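Local coordinates for protein alpha-L-arabinofuranosidase B (Aspergillus kawachii, PDB 6SXT) that hydrolyses terminal non-reducing alpha-L-arabinofuranosyl residues from arabinoxylan, arabinan and arabinogalactan side chains as a retaining GH54 glycosidase, at residues C15-T21 against I75-N81. Numbering follows the deposited sequence.
Sequences CVAAHST and IYDQSGN
The extended chain around Ala17-His19 runs beside segment 75-81, which leaves strand 70-75 at Ile75 and continues as an irregular loop with a type I turn from Asp77 to Gly80. The two segments run in opposite directions and are closest where Ala18 CA lies 5.0 Å from Asp77 CA. Ala18 uses both backbone polar groups here: its N donates to Asp77 OD1 (3.0 Å), and its O accepts a nearly straight bond from Gln78 N (2.8 Å), backed by a CA-H...O contact from Asp77 CA (3.4 Å). Asp77, chi1 t, turns OD1 into the bend, where it also accepts from Ser79 N (2.9 Å), making an Asx turn, and from Ser79 OG (2.8 Å). Ser79, chi1 p, passes the chain of bonds on, its OG accepting from Asn81 N (3.3 Å) in an ST turn. Gly80 adopts phi/psi 91/0, where a CB would clash with the preceding carbonyl. Further along, a water bridges the segments: it accepts from Ser20 N (2.9 Å) and Gln78 NE2 (3.1 Å) and lies 2.7 Å from Tyr76 O, to which it can donate. Ile75 CG2 packs on His19 CB (3.8 Å), while the imidazole edge meets Tyr76 O (CD2 to O, 3.6 Å). Other polar groups are satisfied outside the segments: His19 ND1 by Tyr164, His19 NE2, Asp77 OD2 and Val16 O by Asn83, Gln78 OE1 by Leu25, Ser20 OG by Tyr291, Thr21 OG1 by Tyr120. Strand 15-20 pairs antiparallel with strand 288-296 through a classic beta bulge, Val16 and Ala17 opposite Met295; the loop lies along its other side. From strand 273-276, Ile274 packs on Ala17 and His19, and Leu276 on Ile75.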
ATOM      1  N   CYS A  15       7.333   6.273  22.610  1.00 17.68           N
ATOM      2  CA  CYS A  15       6.237   6.122  21.648  1.00 17.19           C
ATOM      3  C   CYS A  15       4.916   6.452  22.327  1.00 17.24           C
ATOM      4  O   CYS A  15       4.632   5.991  23.475  1.00 17.96           O
ATOM      5  CB  CYS A  15       6.157   4.698  21.128  1.00 17.39           C
ATOM      6  SG  CYS A  15       7.653   4.260  20.195  1.00 19.63           S
ATOM      7  N   VAL A  16       4.082   7.181  21.614  1.00 15.65           N
ATOM      8  CA  VAL A  16       2.671   7.391  21.974  1.00 16.01           C
ATOM      9  C   VAL A  16       1.731   6.748  20.970  1.00 16.62           C
ATOM     10  O   VAL A  16       0.515   6.749  21.195  1.00 17.53           O
ATOM     11  CB  VAL A  16       2.372   8.879  22.166  1.00 17.88           C
ATOM     12  CG1 VAL A  16       3.160   9.380  23.371  1.00 20.51           C
ATOM     13  CG2 VAL A  16       2.651   9.683  20.900  1.00 19.24           C
ATOM     14  N   ALA A  17       2.252   6.235  19.861  1.00 15.42           N
ATOM     15  CA  ALA A  17       1.468   5.434  18.906  1.00 15.26           C
ATOM     16  C   ALA A  17       2.475   4.541  18.220  1.00 15.31           C
ATOM     17  O   ALA A  17       3.553   5.035  17.820  1.00 16.46           O
ATOM     18  CB  ALA A  17       0.747   6.330  17.933  1.00 17.34           C
ATOM     19  N   ALA A  18       2.155   3.274  18.061  1.00 13.95           N
ATOM     20  CA  ALA A  18       3.132   2.303  17.522  1.00 14.89           C
ATOM     21  C   ALA A  18       2.346   1.321  16.663  1.00 14.67           C
ATOM     22  O   ALA A  18       1.491   0.572  17.187  1.00 14.76           O
ATOM     23  CB  ALA A  18       3.840   1.599  18.659  1.00 15.21           C
ATOM     24  N   HIS A  19       2.581   1.344  15.379  1.00 13.97           N
ATOM     25  CA  HIS A  19       1.712   0.648  14.400  1.00 13.58           C
ATOM     26  C   HIS A  19       2.549  -0.274  13.504  1.00 14.25           C
ATOM     27  O   HIS A  19       3.497   0.195  12.861  1.00 13.59           O
ATOM     28  CB  HIS A  19       1.072   1.673  13.507  1.00 13.79           C
ATOM     29  CG  HIS A  19       0.185   2.630  14.210  1.00 13.44           C
ATOM     30  ND1 HIS A  19       0.411   3.999  14.173  1.00 14.03           N
ATOM     31  CD2 HIS A  19      -0.912   2.415  14.946  1.00 13.32           C
ATOM     32  CE1 HIS A  19      -0.537   4.600  14.868  1.00 15.00           C
ATOM     33  NE2 HIS A  19      -1.388   3.679  15.350  1.00 15.21           N
ATOM     34  N   SER A  20       2.207  -1.549  13.429  1.00 13.33           N
ATOM     35  CA  SER A  20       2.887  -2.451  12.478  1.00 14.23           C
ATOM     36  C   SER A  20       2.033  -3.671  12.241  1.00 14.80           C
ATOM     37  O   SER A  20       1.515  -4.249  13.207  1.00 15.33           O
ATOM     38  CB  SER A  20       4.259  -2.920  12.989  1.00 13.44           C
ATOM     39  OG  SER A  20       4.842  -3.772  12.007  1.00 13.62           O
ATOM     40  N   THR A  21       1.955  -4.099  10.980  1.00 14.03           N
ATOM     41  CA  THR A  21       1.342  -5.375  10.620  1.00 13.06           C
ATOM     42  C   THR A  21       2.391  -6.466  10.529  1.00 14.12           C
ATOM     43  O   THR A  21       2.007  -7.619  10.353  1.00 14.78           O
ATOM     44  CB  THR A  21       0.477  -5.239   9.370  1.00 13.52           C
ATOM     45  OG1 THR A  21       1.337  -4.780   8.311  1.00 14.63           O
ATOM     46  CG2 THR A  21      -0.686  -4.306   9.568  1.00 14.30           C
ATOM     47  N   ILE A  75      -5.215  -1.274  12.316  1.00 14.13           N
ATOM     48  CA  ILE A  75      -3.797  -1.419  12.711  1.00 14.32           C
ATOM     49  C   ILE A  75      -3.752  -0.935  14.157  1.00 13.86           C
ATOM     50  O   ILE A  75      -3.960   0.235  14.435  1.00 15.58           O
ATOM     51  CB  ILE A  75      -2.862  -0.631  11.785  1.00 14.84           C
ATOM     52  CG1 ILE A  75      -3.073  -0.990  10.297  1.00 16.57           C
ATOM     53  CG2 ILE A  75      -1.446  -0.912  12.182  1.00 15.94           C
ATOM     54  CD1 ILE A  75      -2.595   0.067   9.344  1.00 19.38           C
ATOM     55  N   TYR A  76      -3.522  -1.851  15.074  1.00 13.72           N
ATOM     56  CA  TYR A  76      -3.628  -1.500  16.505  1.00 14.01           C
ATOM     57  C   TYR A  76      -2.423  -0.688  16.963  1.00 14.98           C
ATOM     58  O   TYR A  76      -1.291  -0.837  16.447  1.00 14.92           O
ATOM     59  CB  TYR A  76      -3.785  -2.775  17.352  1.00 14.85           C
ATOM     60  CG  TYR A  76      -5.097  -3.489  17.156  1.00 15.67           C
ATOM     61  CD1 TYR A  76      -6.285  -2.909  17.562  1.00 16.76           C
ATOM     62  CD2 TYR A  76      -5.161  -4.724  16.529  1.00 14.94           C
ATOM     63  CE1 TYR A  76      -7.486  -3.574  17.372  1.00 17.69           C
ATOM     64  CE2 TYR A  76      -6.372  -5.376  16.307  1.00 15.43           C
ATOM     65  CZ  TYR A  76      -7.539  -4.799  16.751  1.00 16.26           C
ATOM     66  OH  TYR A  76      -8.757  -5.448  16.588  1.00 16.31           O
ATOM     67  N   ASP A  77      -2.650   0.206  17.908  1.00 15.64           N
ATOM     68  CA  ASP A  77      -1.582   0.945  18.602  1.00 15.35           C
ATOM     69  C   ASP A  77      -1.009   0.033  19.676  1.00 15.90           C
ATOM     70  O   ASP A  77      -1.723  -0.274  20.661  1.00 17.33           O
ATOM     71  CB  ASP A  77      -2.182   2.225  19.165  1.00 15.63           C
ATOM     72  CG  ASP A  77      -1.238   2.931  20.108  1.00 16.21           C
ATOM     73  OD1 ASP A  77      -0.004   2.686  20.033  1.00 15.27           O
ATOM     74  OD2 ASP A  77      -1.756   3.720  20.905  1.00 17.18           O
ATOM     75  N   GLN A  78       0.252  -0.360  19.564  1.00 14.89           N
ATOM     76  CA  GLN A  78       0.903  -1.271  20.522  1.00 15.32           C
ATOM     77  C   GLN A  78       1.265  -0.547  21.831  1.00 16.95           C
ATOM     78  O   GLN A  78       1.657  -1.223  22.793  1.00 17.45           O
ATOM     79  CB  GLN A  78       2.154  -1.904  19.915  1.00 14.88           C
ATOM     80  CG  GLN A  78       1.867  -2.620  18.632  1.00 14.88           C
ATOM     81  CD  GLN A  78       3.122  -3.171  18.011  1.00 16.02           C
ATOM     82  OE1 GLN A  78       4.108  -3.368  18.716  1.00 15.66           O
ATOM     83  NE2 GLN A  78       3.106  -3.356  16.662  1.00 14.82           N
ATOM     84  N   SER A  79       1.193   0.782  21.881  1.00 16.01           N
ATOM     85  CA  SER A  79       1.748   1.594  23.005  1.00 16.75           C
ATOM     86  C   SER A  79       0.798   1.560  24.197  1.00 20.23           C
ATOM     87  O   SER A  79       1.257   1.963  25.292  1.00 21.06           O
ATOM     88  CB  SER A  79       2.011   3.011  22.575  1.00 17.28           C
ATOM     89  OG  SER A  79       0.801   3.733  22.476  1.00 19.19           O
ATOM     90  N   GLY A  80      -0.453   1.178  23.985  1.00 20.17           N
ATOM     91  CA  GLY A  80      -1.430   1.228  25.084  1.00 20.15           C
ATOM     92  C   GLY A  80      -2.170   2.537  25.148  1.00 22.14           C
ATOM     93  O   GLY A  80      -3.051   2.643  25.998  1.00 22.64           O
ATOM     94  N   ASN A  81      -1.907   3.492  24.267  1.00 19.36           N
ATOM     95  CA  ASN A  81      -2.632   4.775  24.252  1.00 19.26           C
ATOM     96  C   ASN A  81      -3.995   4.670  23.552  1.00 20.81           C
ATOM     97  O   ASN A  81      -4.702   5.656  23.550  1.00 21.77           O
ATOM     98  CB  ASN A  81      -1.796   5.899  23.665  1.00 19.28           C
ATOM     99  CG  ASN A  81      -0.648   6.334  24.563  1.00 24.89           C
ATOM    100  OD1 ASN A  81       0.535   6.023  24.343  1.00 29.42           O
ATOM    101  ND2 ASN A  81      -1.004   6.825  25.722  1.00 25.16           N
TER
HETATM  102  O   HOH W   1       0.393  -2.695  15.372  1.00 14.26           O